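Local coordinates for conserved uncharacterized protein (predicted phosphoesterase COG0622) (Streptococcus pneumoniae, PDB 3CK2), which is a predicted phosphoesterase of the calcineurin-like superfamily that binds a pair of manganese ions and probably hydrolyses phosphate esters, at residues Q7-M12 and T78-T83; C109-G112 and P117-W120. All blocks are in the same frame, centred on the assembly; numbering follows the deposited sequence.

Contact 1 of 2, residues Q7-M12 and T78-T83; sequences QTIIVM and TKIIQT
Gln-7 OE1 accepts a hydrogen bond from the hydroxyl OG1 of Thr-78, 2.9 Å away. The hydroxyl sits at 125° to the C=O bond of the amide and is tilted 22° from the carbonyl plane. The other end of the amide, NE2, donates to the backbone oxygen of Leu-75. With OE1 and NE2 both engaged, the flip of the amide is fixed. The Gln-7 chain runs extended beyond CG, which carries the amide across to Thr-78. The two side chains pass each other in opposite directions, and Gln-7 OE1 also lies 3.5 Å from Thr-78 CB. All of this is buried.

The two strands belong to different sheets. Strand 7-12 lies inside a six-stranded mixed sheet, between strands 35-38 and 145-150. Strand 78-83 lies in a five-stranded mixed sheet, between 70-75 and 108-110. The contact therefore joins the inner faces of the two-sheet sandwich of the calcineurin-like phosphoesterase fold. The strand backbones stay well apart, with 10.2 Å between CA of Ile-9 and CA of Ile-80.

Two residues further along both strands, Ile-9 and Ile-80 meet tip to tip. Ile-9 CD1 is 4.1 Å from Ile-80 CD1, which is also 4.2 Å from Ile-9 CG2. In Ile-80, CG1 stands anti to the carbonyl carbon (chi1 -59°), and the extended chi2 sends CD1 toward the first sheet. Phe-37 of strand 35-38 touches both isoleucines.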
ATOM      1  N   GLN A   7      15.052  -0.091   4.999  1.00 15.93           N
ATOM      2  CA  GLN A   7      14.119   0.783   4.319  1.00 15.23           C
ATOM      3  C   GLN A   7      12.823   0.809   5.109  1.00 14.91           C
ATOM      4  O   GLN A   7      12.524  -0.114   5.881  1.00 15.01           O
ATOM      5  CB  GLN A   7      13.838   0.269   2.916  1.00 15.46           C
ATOM      6  CG  GLN A   7      15.055   0.187   2.008  1.00 15.26           C
ATOM      7  CD  GLN A   7      14.783  -0.637   0.766  1.00 15.39           C
ATOM      8  OE1 GLN A   7      13.937  -1.534   0.773  1.00 19.41           O
ATOM      9  NE2 GLN A   7      15.482  -0.338  -0.297  1.00 11.82           N
ATOM     10  N   THR A   8      12.095   1.904   4.945  1.00 13.93           N
ATOM     11  CA  THR A   8      10.781   2.078   5.514  1.00 14.28           C
ATOM     12  C   THR A   8       9.888   2.622   4.400  1.00 15.42           C
ATOM     13  O   THR A   8      10.252   3.576   3.709  1.00 14.78           O
ATOM     14  CB  THR A   8      10.781   3.054   6.703  1.00 13.95           C
ATOM     15  OG1 THR A   8      11.640   2.547   7.716  1.00 11.97           O
ATOM     16  CG2 THR A   8       9.346   3.260   7.252  1.00 11.93           C
ATOM     17  N   ILE A   9       8.740   1.982   4.204  1.00 16.98           N
ATOM     18  CA  ILE A   9       7.750   2.502   3.277  1.00 17.17           C
ATOM     19  C   ILE A   9       6.442   2.709   4.032  1.00 18.09           C
ATOM     20  O   ILE A   9       6.173   2.052   5.054  1.00 18.72           O
ATOM     21  CB  ILE A   9       7.580   1.585   1.998  1.00 17.83           C
ATOM     22  CG1 ILE A   9       6.989   0.210   2.373  1.00 16.05           C
ATOM     23  CG2 ILE A   9       8.929   1.489   1.195  1.00 10.84           C
ATOM     24  CD1 ILE A   9       6.540  -0.608   1.171  1.00 16.84           C
ATOM     25  N   ILE A  10       5.692   3.686   3.548  1.00 18.99           N
ATOM     26  CA  ILE A  10       4.360   4.044   4.050  1.00 19.27           C
ATOM     27  C   ILE A  10       3.378   3.783   2.921  1.00 20.24           C
ATOM     28  O   ILE A  10       3.602   4.236   1.773  1.00 21.56           O
ATOM     29  CB  ILE A  10       4.272   5.546   4.550  1.00 19.00           C
ATOM     30  CG1 ILE A  10       5.219   5.782   5.751  1.00 17.56           C
ATOM     31  CG2 ILE A  10       2.801   5.900   4.950  1.00 18.89           C
ATOM     32  CD1 ILE A  10       4.844   4.923   7.071  1.00 13.63           C
ATOM     33  N   VAL A  11       2.336   2.999   3.235  1.00 20.98           N
ATOM     34  CA  VAL A  11       1.335   2.556   2.266  1.00 20.55           C
ATOM     35  C   VAL A  11      -0.053   2.925   2.784  1.00 21.24           C
ATOM     36  O   VAL A  11      -0.395   2.568   3.917  1.00 21.06           O
ATOM     37  CB  VAL A  11       1.414   1.015   2.048  1.00 19.84           C
ATOM     38  CG1 VAL A  11       0.521   0.592   0.868  1.00 17.48           C
ATOM     39  CG2 VAL A  11       2.877   0.572   1.833  1.00 19.35           C
HETATM   40  N   MSE A  12      -0.850   3.616   1.961  1.00 22.20           N
HETATM   41  CA  MSE A  12      -2.275   3.860   2.270  1.00 22.85           C
HETATM   42  C   MSE A  12      -3.145   3.592   1.044  1.00 21.46           C
HETATM   43  O   MSE A  12      -2.646   3.281  -0.010  1.00 21.45           O
HETATM   44  CB  MSE A  12      -2.486   5.288   2.795  1.00 23.29           C
HETATM   45  CG  MSE A  12      -2.151   6.332   1.763  1.00 25.56           C
HETATM   46 SE   MSE A  12      -2.421   8.162   2.360  0.80 30.60          SE
HETATM   47  CE  MSE A  12      -1.066   8.966   1.211  1.00 22.26           C
ATOM     48  N   THR A  78      14.972  -3.769  -3.494  1.00 24.50           N
ATOM     49  CA  THR A  78      13.585  -4.144  -3.250  1.00 24.11           C
ATOM     50  C   THR A  78      12.648  -3.733  -4.386  1.00 23.84           C
ATOM     51  O   THR A  78      12.382  -2.552  -4.571  1.00 24.47           O
ATOM     52  CB  THR A  78      13.096  -3.478  -1.975  1.00 24.39           C
ATOM     53  OG1 THR A  78      13.964  -3.854  -0.910  1.00 25.00           O
ATOM     54  CG2 THR A  78      11.636  -3.881  -1.652  1.00 24.24           C
ATOM     55  N   LYS A  79      12.132  -4.713  -5.126  1.00 23.33           N
ATOM     56  CA  LYS A  79      11.133  -4.472  -6.172  1.00 22.95           C
ATOM     57  C   LYS A  79       9.703  -4.574  -5.611  1.00 23.38           C
ATOM     58  O   LYS A  79       9.243  -5.653  -5.180  1.00 23.56           O
ATOM     59  CB  LYS A  79      11.304  -5.457  -7.309  1.00 22.68           C
ATOM     60  CG  LYS A  79      10.311  -5.275  -8.450  1.00 22.79           C
ATOM     61  CD  LYS A  79      10.693  -6.177  -9.632  1.00 22.24           C
ATOM     62  CE  LYS A  79       9.807  -5.944 -10.829  1.00 22.97           C
ATOM     63  NZ  LYS A  79      10.291  -6.680 -12.007  1.00 21.04           N
ATOM     64  N   ILE A  80       9.017  -3.434  -5.644  1.00 22.42           N
ATOM     65  CA  ILE A  80       7.692  -3.283  -5.152  1.00 22.29           C
ATOM     66  C   ILE A  80       6.799  -3.151  -6.409  1.00 22.72           C
ATOM     67  O   ILE A  80       7.122  -2.410  -7.344  1.00 21.29           O
ATOM     68  CB  ILE A  80       7.610  -2.009  -4.243  1.00 22.63           C
ATOM     69  CG1 ILE A  80       8.609  -2.160  -3.072  1.00 22.73           C
ATOM     70  CG2 ILE A  80       6.168  -1.742  -3.777  1.00 21.45           C
ATOM     71  CD1 ILE A  80       8.873  -0.908  -2.213  1.00 21.08           C
ATOM     72  N   ILE A  81       5.708  -3.918  -6.436  1.00 23.05           N
ATOM     73  CA  ILE A  81       4.673  -3.772  -7.444  1.00 22.64           C
ATOM     74  C   ILE A  81       3.404  -3.356  -6.696  1.00 23.24           C
ATOM     75  O   ILE A  81       3.257  -3.613  -5.514  1.00 22.74           O
ATOM     76  CB  ILE A  81       4.514  -5.033  -8.367  1.00 23.30           C
ATOM     77  CG1 ILE A  81       3.845  -6.219  -7.655  1.00 22.95           C
ATOM     78  CG2 ILE A  81       5.894  -5.472  -8.934  1.00 21.01           C
ATOM     79  CD1 ILE A  81       3.607  -7.435  -8.597  1.00 21.60           C
ATOM     80  N   GLN A  82       2.520  -2.687  -7.413  1.00 23.69           N
ATOM     81  CA  GLN A  82       1.436  -1.939  -6.837  1.00 24.04           C
ATOM     82  C   GLN A  82       0.283  -1.868  -7.823  1.00 23.93           C
ATOM     83  O   GLN A  82       0.460  -1.501  -8.991  1.00 24.02           O
ATOM     84  CB  GLN A  82       1.939  -0.532  -6.564  1.00 24.31           C
ATOM     85  CG  GLN A  82       1.024   0.341  -5.806  1.00 24.71           C
ATOM     86  CD  GLN A  82       1.501   1.767  -5.731  1.00 24.35           C
ATOM     87  OE1 GLN A  82       2.485   2.159  -6.391  1.00 25.99           O
ATOM     88  NE2 GLN A  82       0.788   2.571  -4.950  1.00 21.33           N
ATOM     89  N   THR A  83      -0.901  -2.194  -7.340  1.00 23.65           N
ATOM     90  CA  THR A  83      -2.117  -2.119  -8.152  1.00 23.68           C
ATOM     91  C   THR A  83      -3.279  -1.939  -7.205  1.00 23.24           C
ATOM     92  O   THR A  83      -3.139  -2.203  -6.013  1.00 23.50           O
ATOM     93  CB  THR A  83      -2.272  -3.391  -9.071  1.00 23.31           C
ATOM     94  OG1 THR A  83      -3.216  -3.129 -10.100  1.00 24.28           O
ATOM     95  CG2 THR A  83      -2.707  -4.628  -8.302  1.00 24.10           C
TER

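Contact 2 of 2, residues C109-G112 and P117-W120; sequences CLYG and PSAW
Tyr-111 meets the Trp-120 indole through its hydroxyl, and the two side chains cross at about a right angle. The hydroxyl approaches the six-membered ring obliquely, with Tyr-111 OH 3.6 Å from Trp-120 CZ2 and 3.7 Å from Trp-120 CH2. Phe-94 touches both aromatic residues. Its ring packs edge-to-face with Trp-120, and its plane is turned about 65° from that of Tyr-111. The three rings form a small aromatic cluster on the five-stranded sheet of the calcineurin-like fold.

Strand 108-110 and strand 117-122 are not neighbours in this sheet. Strand 125-130 runs between them, so side chains must bridge the gap. Tyr-111 follows directly on strand 108-110, and its CA is 9.7 Å from that of Ser-118. Its CG lies between the backbone N and the carbonyl carbon (chi1 71°), and the length of the phenol carries OH across to the other strand. The Tyr-111 side chain also touches Asn-129 of the intervening strand. The backbone oxygen of Tyr-111 accepts a hydrogen bond from ND2 of Asn-39. The buried Tyr-111 side chain is about 10 Å from a bound manganese ion.

Ser-118 lies beside the same hydroxyl, with its CB 3.9 Å from Tyr-111 OH. A water links the two hydroxyls. It is 3.2 Å from Tyr-111 OH and 2.6 Å from Ser-118 OG.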
ATOM      1  N   CYS A 109       4.154  -6.824  -3.004  1.00 20.87           N
ATOM      2  CA  CYS A 109       3.004  -6.572  -3.860  1.00 20.59           C
ATOM      3  C   CYS A 109       1.944  -5.802  -3.049  1.00 20.40           C
ATOM      4  O   CYS A 109       1.419  -6.283  -2.073  1.00 20.13           O
ATOM      5  CB  CYS A 109       2.451  -7.895  -4.372  1.00 20.72           C
ATOM      6  SG  CYS A 109       0.967  -7.725  -5.420  1.00 20.93           S
ATOM      7  N   LEU A 110       1.688  -4.574  -3.457  1.00 20.99           N
ATOM      8  CA  LEU A 110       0.818  -3.659  -2.750  1.00 20.89           C
ATOM      9  C   LEU A 110      -0.497  -3.582  -3.493  1.00 20.36           C
ATOM     10  O   LEU A 110      -0.507  -3.420  -4.697  1.00 19.78           O
ATOM     11  CB  LEU A 110       1.449  -2.263  -2.712  1.00 20.60           C
ATOM     12  CG  LEU A 110       2.756  -2.114  -1.935  1.00 21.75           C
ATOM     13  CD1 LEU A 110       3.258  -0.645  -2.037  1.00 18.84           C
ATOM     14  CD2 LEU A 110       2.583  -2.565  -0.449  1.00 16.73           C
ATOM     15  N   TYR A 111      -1.600  -3.705  -2.757  1.00 20.57           N
ATOM     16  CA  TYR A 111      -2.945  -3.642  -3.338  1.00 20.52           C
ATOM     17  C   TYR A 111      -3.937  -2.885  -2.375  1.00 20.82           C
ATOM     18  O   TYR A 111      -3.607  -2.588  -1.221  1.00 19.98           O
ATOM     19  CB  TYR A 111      -3.418  -5.067  -3.783  1.00 20.38           C
ATOM     20  CG  TYR A 111      -3.748  -6.020  -2.676  1.00 19.93           C
ATOM     21  CD1 TYR A 111      -5.060  -6.254  -2.310  1.00 20.30           C
ATOM     22  CD2 TYR A 111      -2.758  -6.715  -2.002  1.00 21.19           C
ATOM     23  CE1 TYR A 111      -5.381  -7.128  -1.264  1.00 20.48           C
ATOM     24  CE2 TYR A 111      -3.078  -7.590  -0.925  1.00 21.33           C
ATOM     25  CZ  TYR A 111      -4.390  -7.781  -0.571  1.00 20.54           C
ATOM     26  OH  TYR A 111      -4.727  -8.646   0.463  1.00 22.31           O
ATOM     27  N   GLY A 112      -5.107  -2.514  -2.914  1.00 20.69           N
ATOM     28  CA  GLY A 112      -6.169  -1.889  -2.165  1.00 20.11           C
ATOM     29  C   GLY A 112      -7.487  -2.620  -2.429  1.00 20.21           C
ATOM     30  O   GLY A 112      -7.559  -3.845  -2.332  1.00 21.22           O
ATOM     31  N   PRO A 117      -7.350  -4.541   6.152  1.00 15.89           N
ATOM     32  CA  PRO A 117      -5.881  -4.676   6.329  1.00 15.67           C
ATOM     33  C   PRO A 117      -5.385  -6.127   6.290  1.00 14.51           C
ATOM     34  O   PRO A 117      -5.950  -6.968   6.954  1.00 15.78           O
ATOM     35  CB  PRO A 117      -5.647  -4.093   7.736  1.00 15.81           C
ATOM     36  CG  PRO A 117      -6.933  -4.347   8.454  1.00 15.65           C
ATOM     37  CD  PRO A 117      -8.006  -4.124   7.407  1.00 15.87           C
ATOM     38  N   SER A 118      -4.336  -6.406   5.541  1.00 14.71           N
ATOM     39  CA  SER A 118      -3.758  -7.749   5.422  1.00 14.42           C
ATOM     40  C   SER A 118      -2.293  -7.721   5.092  1.00 14.54           C
ATOM     41  O   SER A 118      -1.830  -6.906   4.312  1.00 14.21           O
ATOM     42  CB  SER A 118      -4.426  -8.513   4.303  1.00 13.65           C
ATOM     43  OG  SER A 118      -5.765  -8.223   4.333  1.00 15.50           O
ATOM     44  N   ALA A 119      -1.564  -8.653   5.683  1.00 15.54           N
ATOM     45  CA  ALA A 119      -0.165  -8.856   5.357  1.00 15.95           C
ATOM     46  C   ALA A 119       0.065 -10.381   5.374  1.00 16.00           C
ATOM     47  O   ALA A 119      -0.224 -11.048   6.353  1.00 16.14           O
ATOM     48  CB  ALA A 119       0.733  -8.094   6.325  1.00 14.98           C
ATOM     49  N   TRP A 120       0.457 -10.939   4.237  1.00 16.73           N
ATOM     50  CA  TRP A 120       0.901 -12.323   4.196  1.00 17.23           C
ATOM     51  C   TRP A 120       2.049 -12.538   3.254  1.00 17.07           C
ATOM     52  O   TRP A 120       2.257 -11.769   2.334  1.00 17.25           O
ATOM     53  CB  TRP A 120      -0.228 -13.312   3.875  1.00 18.35           C
ATOM     54  CG  TRP A 120      -1.136 -13.015   2.744  1.00 18.99           C
ATOM     55  CD1 TRP A 120      -0.886 -13.183   1.407  1.00 20.07           C
ATOM     56  CD2 TRP A 120      -2.504 -12.587   2.852  1.00 19.82           C
ATOM     57  NE1 TRP A 120      -2.017 -12.855   0.668  1.00 19.96           N
ATOM     58  CE2 TRP A 120      -3.020 -12.484   1.532  1.00 20.51           C
ATOM     59  CE3 TRP A 120      -3.351 -12.294   3.942  1.00 19.75           C
ATOM     60  CZ2 TRP A 120      -4.352 -12.096   1.271  1.00 20.64           C
ATOM     61  CZ3 TRP A 120      -4.677 -11.901   3.690  1.00 19.55           C
ATOM     62  CH2 TRP A 120      -5.163 -11.801   2.359  1.00 20.13           C
TER
HETATM   63  O   HOH W   1      -7.107  -7.365   2.230  1.00 29.70           O

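Contact 1 closes before contact 2 opens along the chain, and their centres are about 10 Å apart. They share the five-stranded sheet, where strands 78-83 and 108-110 are parallel neighbours. Backbone pairs Ile-81 O to Leu-110 N (2.8 Å) and Thr-83 N to Leu-110 O (2.9 Å) are probable hydrogen bonds between them. Leu-110 CD1 also packs on Ile-80 CG2. Contact 1 joins this sheet to the six-stranded one. Contact 2 spans strand 125-130 to reach the outermost strand 117-122. Manganese ligands follow both: Asp-14 and His-16 come just after strand 7-12, His-84 directly after 78-83, and His-113 and His-115 between the segments of contact 2.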